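MlnD (PDB 5IL5) probably dehydrates carrier-protein-bound beta-hydroxyacyl intermediates during macrolactin assembly, as the double-hotdog dehydratase domain of a trans-AT polyketide synthase. Local coordinates at residues Phe157-Tyr171 against Lys186-Leu200. Residues are numbered along the deposited sequence; the frame is centred on the assembly and turned at random.
Sequences FLSQRADRIPHEAFY and KAAEHCVSRNGQVLL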
loop_
_atom_site.group_PDB
_atom_site.type_symbol
_atom_site.label_atom_id
_atom_site.label_comp_id
_atom_site.label_asym_id
_atom_site.label_seq_id
_atom_site.Cartn_x
_atom_site.Cartn_y
_atom_site.Cartn_z
ATOM N N PHE A 157 -21.166 40.261 -14.910
ATOM C CA PHE A 157 -21.684 39.128 -15.665
ATOM C C PHE A 157 -23.129 38.822 -15.290
ATOM O O PHE A 157 -23.878 38.270 -16.106
ATOM C CB PHE A 157 -20.786 37.911 -15.435
ATOM C CG PHE A 157 -19.354 38.144 -15.829
ATOM C CD1 PHE A 157 -18.474 38.745 -14.943
ATOM C CD2 PHE A 157 -18.892 37.785 -17.083
ATOM C CE1 PHE A 157 -17.165 38.975 -15.296
ATOM C CE2 PHE A 157 -17.578 38.014 -17.442
ATOM C CZ PHE A 157 -16.716 38.610 -16.546
ATOM N N LEU A 158 -23.536 39.190 -14.074
ATOM C CA LEU A 158 -24.869 38.856 -13.588
ATOM C C LEU A 158 -25.933 39.737 -14.232
ATOM O O LEU A 158 -27.085 39.311 -14.372
ATOM C CB LEU A 158 -24.908 38.980 -12.060
ATOM C CG LEU A 158 -23.773 38.247 -11.322
ATOM C CD1 LEU A 158 -23.638 38.675 -9.863
ATOM C CD2 LEU A 158 -23.945 36.745 -11.391
ATOM N N SER A 159 -25.570 40.960 -14.636
ATOM C CA SER A 159 -26.562 41.914 -15.126
ATOM C C SER A 159 -27.118 41.495 -16.481
ATOM O O SER A 159 -28.272 41.807 -16.804
ATOM C CB SER A 159 -25.948 43.308 -15.236
ATOM O OG SER A 159 -25.051 43.369 -16.333
ATOM N N GLN A 160 -26.316 40.805 -17.289
ATOM C CA GLN A 160 -26.742 40.399 -18.626
ATOM C C GLN A 160 -27.449 39.053 -18.516
ATOM O O GLN A 160 -26.930 37.996 -18.878
ATOM C CB GLN A 160 -25.547 40.313 -19.564
ATOM C CG GLN A 160 -24.827 41.611 -19.789
ATOM C CD GLN A 160 -25.721 42.646 -20.429
ATOM O OE1 GLN A 160 -26.562 42.325 -21.268
ATOM N NE2 GLN A 160 -25.554 43.897 -20.028
ATOM N N ARG A 161 -28.680 39.111 -18.014
ATOM C CA ARG A 161 -29.451 37.884 -17.877
ATOM C C ARG A 161 -29.880 37.372 -19.252
ATOM O O ARG A 161 -29.922 36.160 -19.486
ATOM C CB ARG A 161 -30.628 38.121 -16.923
ATOM C CG ARG A 161 -30.180 38.858 -15.631
ATOM C CD ARG A 161 -31.199 38.848 -14.481
ATOM N NE ARG A 161 -30.690 39.535 -13.284
ATOM C CZ ARG A 161 -30.001 38.970 -12.293
ATOM N NH1 ARG A 161 -29.703 37.678 -12.310
ATOM N NH2 ARG A 161 -29.603 39.715 -11.266
ATOM N N ALA A 162 -30.204 38.288 -20.174
ATOM C CA ALA A 162 -30.529 37.906 -21.549
ATOM C C ALA A 162 -29.342 37.269 -22.275
ATOM O O ALA A 162 -29.538 36.411 -23.144
ATOM C CB ALA A 162 -31.028 39.126 -22.324
ATOM N N ASP A 163 -28.110 37.686 -21.956
ATOM C CA ASP A 163 -26.907 37.156 -22.603
ATOM C C ASP A 163 -26.613 35.703 -22.248
ATOM O O ASP A 163 -25.774 35.078 -22.907
ATOM C CB ASP A 163 -25.682 37.990 -22.210
ATOM C CG ASP A 163 -25.548 39.269 -23.021
ATOM O OD1 ASP A 163 -26.220 39.385 -24.067
ATOM O OD2 ASP A 163 -24.765 40.157 -22.618
ATOM N N ARG A 164 -27.274 35.159 -21.236
ATOM C CA ARG A 164 -26.950 33.826 -20.756
ATOM C C ARG A 164 -27.208 32.775 -21.825
ATOM O O ARG A 164 -28.300 32.705 -22.396
ATOM C CB ARG A 164 -27.776 33.517 -19.512
ATOM C CG ARG A 164 -27.519 34.465 -18.375
ATOM C CD ARG A 164 -28.294 34.058 -17.152
ATOM N NE ARG A 164 -28.079 35.005 -16.067
ATOM C CZ ARG A 164 -28.545 34.859 -14.834
ATOM N NH1 ARG A 164 -29.251 33.788 -14.500
ATOM N NH2 ARG A 164 -28.291 35.789 -13.928
ATOM N N ILE A 165 -26.197 31.963 -22.094
ATOM C CA ILE A 165 -26.369 30.808 -22.976
ATOM C C ILE A 165 -26.895 29.635 -22.154
ATOM O O ILE A 165 -26.311 29.313 -21.109
ATOM C CB ILE A 165 -25.059 30.452 -23.670
ATOM C CG1 ILE A 165 -24.674 31.540 -24.673
ATOM C CG2 ILE A 165 -25.170 29.107 -24.386
ATOM C CD1 ILE A 165 -23.450 32.345 -24.304
ATOM N N PRO A 166 -27.976 28.981 -22.578
ATOM C CA PRO A 166 -28.495 27.842 -21.811
ATOM C C PRO A 166 -27.583 26.625 -21.900
ATOM O O PRO A 166 -26.737 26.498 -22.788
ATOM C CB PRO A 166 -29.855 27.561 -22.461
ATOM C CG PRO A 166 -29.825 28.269 -23.769
ATOM C CD PRO A 166 -28.941 29.444 -23.587
ATOM N N HIS A 167 -27.770 25.729 -20.930
ATOM C CA HIS A 167 -27.006 24.487 -20.836
ATOM C C HIS A 167 -26.872 23.747 -22.168
ATOM O O HIS A 167 -25.769 23.357 -22.569
ATOM C CB HIS A 167 -27.678 23.600 -19.788
ATOM C CG HIS A 167 -27.412 22.136 -19.956
ATOM N ND1 HIS A 167 -26.380 21.488 -19.314
ATOM C CD2 HIS A 167 -28.058 21.190 -20.679
ATOM C CE1 HIS A 167 -26.396 20.207 -19.640
ATOM N NE2 HIS A 167 -27.404 20.000 -20.466
ATOM N N GLU A 168 -27.997 23.516 -22.850
ATOM C CA GLU A 168 -27.989 22.727 -24.083
ATOM C C GLU A 168 -27.167 23.410 -25.174
ATOM O O GLU A 168 -26.366 22.766 -25.861
ATOM C CB GLU A 168 -29.431 22.480 -24.535
ATOM C CG GLU A 168 -29.666 21.184 -25.317
ATOM C CD GLU A 168 -31.143 20.907 -25.551
ATOM O OE1 GLU A 168 -31.857 21.834 -25.999
ATOM O OE2 GLU A 168 -31.585 19.767 -25.263
ATOM N N ALA A 169 -27.356 24.719 -25.352
ATOM C CA ALA A 169 -26.626 25.432 -26.396
ATOM C C ALA A 169 -25.135 25.491 -26.085
ATOM O O ALA A 169 -24.298 25.381 -26.989
ATOM C CB ALA A 169 -27.191 26.841 -26.553
ATOM N N PHE A 170 -24.787 25.684 -24.817
ATOM C CA PHE A 170 -23.382 25.755 -24.438
ATOM C C PHE A 170 -22.620 24.511 -24.892
ATOM O O PHE A 170 -21.531 24.614 -25.472
ATOM C CB PHE A 170 -23.261 25.945 -22.926
ATOM C CG PHE A 170 -21.853 25.897 -22.437
ATOM C CD1 PHE A 170 -21.001 26.961 -22.660
ATOM C CD2 PHE A 170 -21.372 24.786 -21.776
ATOM C CE1 PHE A 170 -19.695 26.919 -22.224
ATOM C CE2 PHE A 170 -20.066 24.736 -21.335
ATOM C CZ PHE A 170 -19.224 25.803 -21.559
ATOM N N TYR A 171 -23.170 23.320 -24.630
ATOM C CA TYR A 171 -22.452 22.093 -24.959
ATOM C C TYR A 171 -22.540 21.754 -26.437
ATOM O O TYR A 171 -21.610 21.145 -26.979
ATOM C CB TYR A 171 -22.970 20.929 -24.116
ATOM C CG TYR A 171 -22.487 21.011 -22.691
ATOM C CD1 TYR A 171 -21.175 20.701 -22.371
ATOM C CD2 TYR A 171 -23.332 21.418 -21.670
ATOM C CE1 TYR A 171 -20.722 20.786 -21.081
ATOM C CE2 TYR A 171 -22.884 21.504 -20.374
ATOM C CZ TYR A 171 -21.579 21.185 -20.082
ATOM O OH TYR A 171 -21.127 21.267 -18.789
ATOM N N LYS A 186 -21.464 17.098 -17.242
ATOM C CA LYS A 186 -22.188 18.262 -17.744
ATOM C C LYS A 186 -22.794 19.008 -16.556
ATOM O O LYS A 186 -23.968 18.859 -16.217
ATOM C CB LYS A 186 -23.248 17.832 -18.750
ATOM C CG LYS A 186 -22.668 17.437 -20.091
ATOM C CD LYS A 186 -23.744 17.331 -21.144
ATOM C CE LYS A 186 -23.246 16.577 -22.354
ATOM N NZ LYS A 186 -24.084 16.859 -23.549
ATOM N N ALA A 187 -21.957 19.821 -15.911
ATOM C CA ALA A 187 -22.362 20.597 -14.750
ATOM C C ALA A 187 -22.726 22.041 -15.081
ATOM O O ALA A 187 -23.294 22.730 -14.228
ATOM C CB ALA A 187 -21.243 20.581 -13.705
ATOM N N ALA A 188 -22.408 22.517 -16.280
ATOM C CA ALA A 188 -22.711 23.893 -16.658
ATOM C C ALA A 188 -24.214 24.081 -16.854
ATOM O O ALA A 188 -24.841 23.354 -17.632
ATOM C CB ALA A 188 -21.953 24.263 -17.931
ATOM N N GLU A 189 -24.790 25.052 -16.141
ATOM C CA GLU A 189 -26.195 25.405 -16.317
ATOM C C GLU A 189 -26.381 26.516 -17.348
ATOM O O GLU A 189 -27.306 26.447 -18.164
ATOM C CB GLU A 189 -26.823 25.821 -14.981
ATOM C CG GLU A 189 -27.050 24.676 -13.993
ATOM C CD GLU A 189 -28.098 25.010 -12.953
ATOM O OE1 GLU A 189 -28.373 26.212 -12.751
ATOM O OE2 GLU A 189 -28.648 24.070 -12.336
ATOM N N HIS A 190 -25.536 27.548 -17.327
ATOM C CA HIS A 190 -25.583 28.581 -18.355
ATOM C C HIS A 190 -24.250 29.322 -18.370
ATOM O O HIS A 190 -23.426 29.178 -17.464
ATOM C CB HIS A 190 -26.759 29.542 -18.152
ATOM C CG HIS A 190 -26.741 30.260 -16.841
ATOM N ND1 HIS A 190 -25.922 31.340 -16.595
ATOM C CD2 HIS A 190 -27.449 30.057 -15.705
ATOM C CE1 HIS A 190 -26.126 31.773 -15.363
ATOM N NE2 HIS A 190 -27.048 31.011 -14.802
ATOM N N CYS A 191 -24.055 30.121 -19.420
ATOM C CA CYS A 191 -22.758 30.709 -19.740
ATOM C C CYS A 191 -22.907 32.174 -20.139
ATOM O O CYS A 191 -23.814 32.521 -20.902
ATOM C CB CYS A 191 -22.105 29.904 -20.872
ATOM S SG CYS A 191 -20.634 30.602 -21.637
ATOM N N VAL A 192 -22.013 33.023 -19.629
ATOM C CA VAL A 192 -21.888 34.424 -20.036
ATOM C C VAL A 192 -20.462 34.665 -20.507
ATOM O O VAL A 192 -19.509 34.384 -19.773
ATOM C CB VAL A 192 -22.229 35.401 -18.893
ATOM C CG1 VAL A 192 -22.119 36.850 -19.379
ATOM C CG2 VAL A 192 -23.623 35.152 -18.361
ATOM N N SER A 193 -20.317 35.205 -21.717
ATOM C CA SER A 193 -19.012 35.373 -22.349
ATOM C C SER A 193 -18.884 36.785 -22.899
ATOM O O SER A 193 -19.722 37.218 -23.695
ATOM C CB SER A 193 -18.824 34.347 -23.466
ATOM O OG SER A 193 -17.532 34.439 -24.033
ATOM N N ARG A 194 -17.834 37.497 -22.485
ATOM C CA ARG A 194 -17.565 38.836 -22.991
ATOM C C ARG A 194 -16.069 39.120 -23.001
ATOM O O ARG A 194 -15.393 38.900 -21.993
ATOM C CB ARG A 194 -18.239 39.895 -22.123
ATOM C CG ARG A 194 -19.546 39.482 -21.452
ATOM C CD ARG A 194 -20.103 40.651 -20.664
ATOM N NE ARG A 194 -19.041 41.258 -19.864
ATOM C CZ ARG A 194 -19.184 42.324 -19.088
ATOM N NH1 ARG A 194 -20.352 42.941 -18.979
ATOM N NH2 ARG A 194 -18.139 42.772 -18.410
ATOM N N ASN A 195 -15.566 39.636 -24.125
ATOM C CA ASN A 195 -14.223 40.210 -24.188
ATOM C C ASN A 195 -13.136 39.181 -23.894
ATOM O O ASN A 195 -12.084 39.518 -23.342
ATOM C CB ASN A 195 -14.106 41.400 -23.227
ATOM C CG ASN A 195 -12.924 42.288 -23.540
ATOM O OD1 ASN A 195 -12.704 42.680 -24.695
ATOM N ND2 ASN A 195 -12.149 42.617 -22.509
ATOM N N GLY A 196 -13.373 37.928 -24.270
ATOM C CA GLY A 196 -12.431 36.870 -23.959
ATOM C C GLY A 196 -12.458 36.488 -22.499
ATOM O O GLY A 196 -11.439 36.058 -21.947
ATOM N N GLN A 197 -13.611 36.647 -21.859
ATOM C CA GLN A 197 -13.844 36.230 -20.490
ATOM C C GLN A 197 -15.156 35.460 -20.460
ATOM O O GLN A 197 -16.054 35.725 -21.262
ATOM C CB GLN A 197 -13.907 37.445 -19.555
ATOM C CG GLN A 197 -12.720 38.403 -19.684
ATOM C CD GLN A 197 -12.922 39.687 -18.894
ATOM O OE1 GLN A 197 -14.057 40.089 -18.612
ATOM N NE2 GLN A 197 -11.818 40.333 -18.525
ATOM N N VAL A 198 -15.258 34.482 -19.564
ATOM C CA VAL A 198 -16.447 33.638 -19.488
ATOM C C VAL A 198 -16.729 33.326 -18.027
ATOM O O VAL A 198 -15.810 33.000 -17.269
ATOM C CB VAL A 198 -16.287 32.336 -20.305
ATOM C CG1 VAL A 198 -15.211 31.441 -19.711
ATOM C CG2 VAL A 198 -17.614 31.594 -20.407
ATOM N N LEU A 199 -17.992 33.447 -17.626
ATOM C CA LEU A 199 -18.449 33.020 -16.310
ATOM C C LEU A 199 -19.492 31.932 -16.504
ATOM O O LEU A 199 -20.545 32.181 -17.099
ATOM C CB LEU A 199 -19.022 34.192 -15.510
ATOM C CG LEU A 199 -19.442 33.902 -14.063
ATOM C CD1 LEU A 199 -18.256 33.468 -13.207
ATOM C CD2 LEU A 199 -20.123 35.112 -13.445
ATOM N N LEU A 200 -19.206 30.737 -15.992
ATOM C CA LEU A 200 -20.138 29.622 -16.054
ATOM C C LEU A 200 -20.875 29.463 -14.733
ATOM O O LEU A 200 -20.281 29.577 -13.658
ATOM C CB LEU A 200 -19.418 28.315 -16.382
ATOM C CG LEU A 200 -18.610 28.259 -17.675
ATOM C CD1 LEU A 200 -18.036 26.870 -17.860
ATOM C CD2 LEU A 200 -19.473 28.635 -18.863
#
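Ile165 and Cys191 pair through their backbones, a worked example of how a very short strand can dock a helix on the edge of a sheet. Ile165 N donates to Cys191 O at 2.7 Å, almost straight at 176°, and Cys191 N returns a more bent bond to Ile165 O. This antiparallel hydrogen-bonded pair is followed by the non-hydrogen-bonded pair Pro166 and His190, where helix 167-176 begins.

Two side-chain bonds extend the grip along strand 188-194. His167 ND1 reaches Ala188 O at 2.9 Å, the acceptor lying in the imidazole plane; CG set anti to the backbone N (chi1 156°) swings the ring to it. Ala188 N donates to Tyr171 OH at 3.1 Å, and that hydroxyl also bonds Gln223, so one buried oxygen ties strand and helix to helix 215-229.

Two rings are covered on a face by aliphatic chain atoms. Lys186 CG sits 3.9 Å from the Tyr171 ring centroid, over one face, while Phe170 CD2 covers the opposite one. Arg164 runs extended across His190, its CD over one imidazole face, offset toward the rim, and its guanidinium turned only 12° from the ring plane.

Apolar contacts form two clusters. Phe170 CD1 meets Cys191 CB at 3.6 Å, while Leu200 CD2, whose side chain crosses Phe170 at about a right angle, and Ala188 CB also touch the ring obliquely. Phe157 CB lies against Leu199 CD2 (3.5 Å), and Val192 CG1 approaches the ring edge.

Within the predicted C-terminal hotdog fold, strand 165-166 thus borders the hairpin of 188-194 and 197-202; beyond the hairpin comes strand 254-258, while Tyr227 of helix 215-229 meets Phe170 and Ile165.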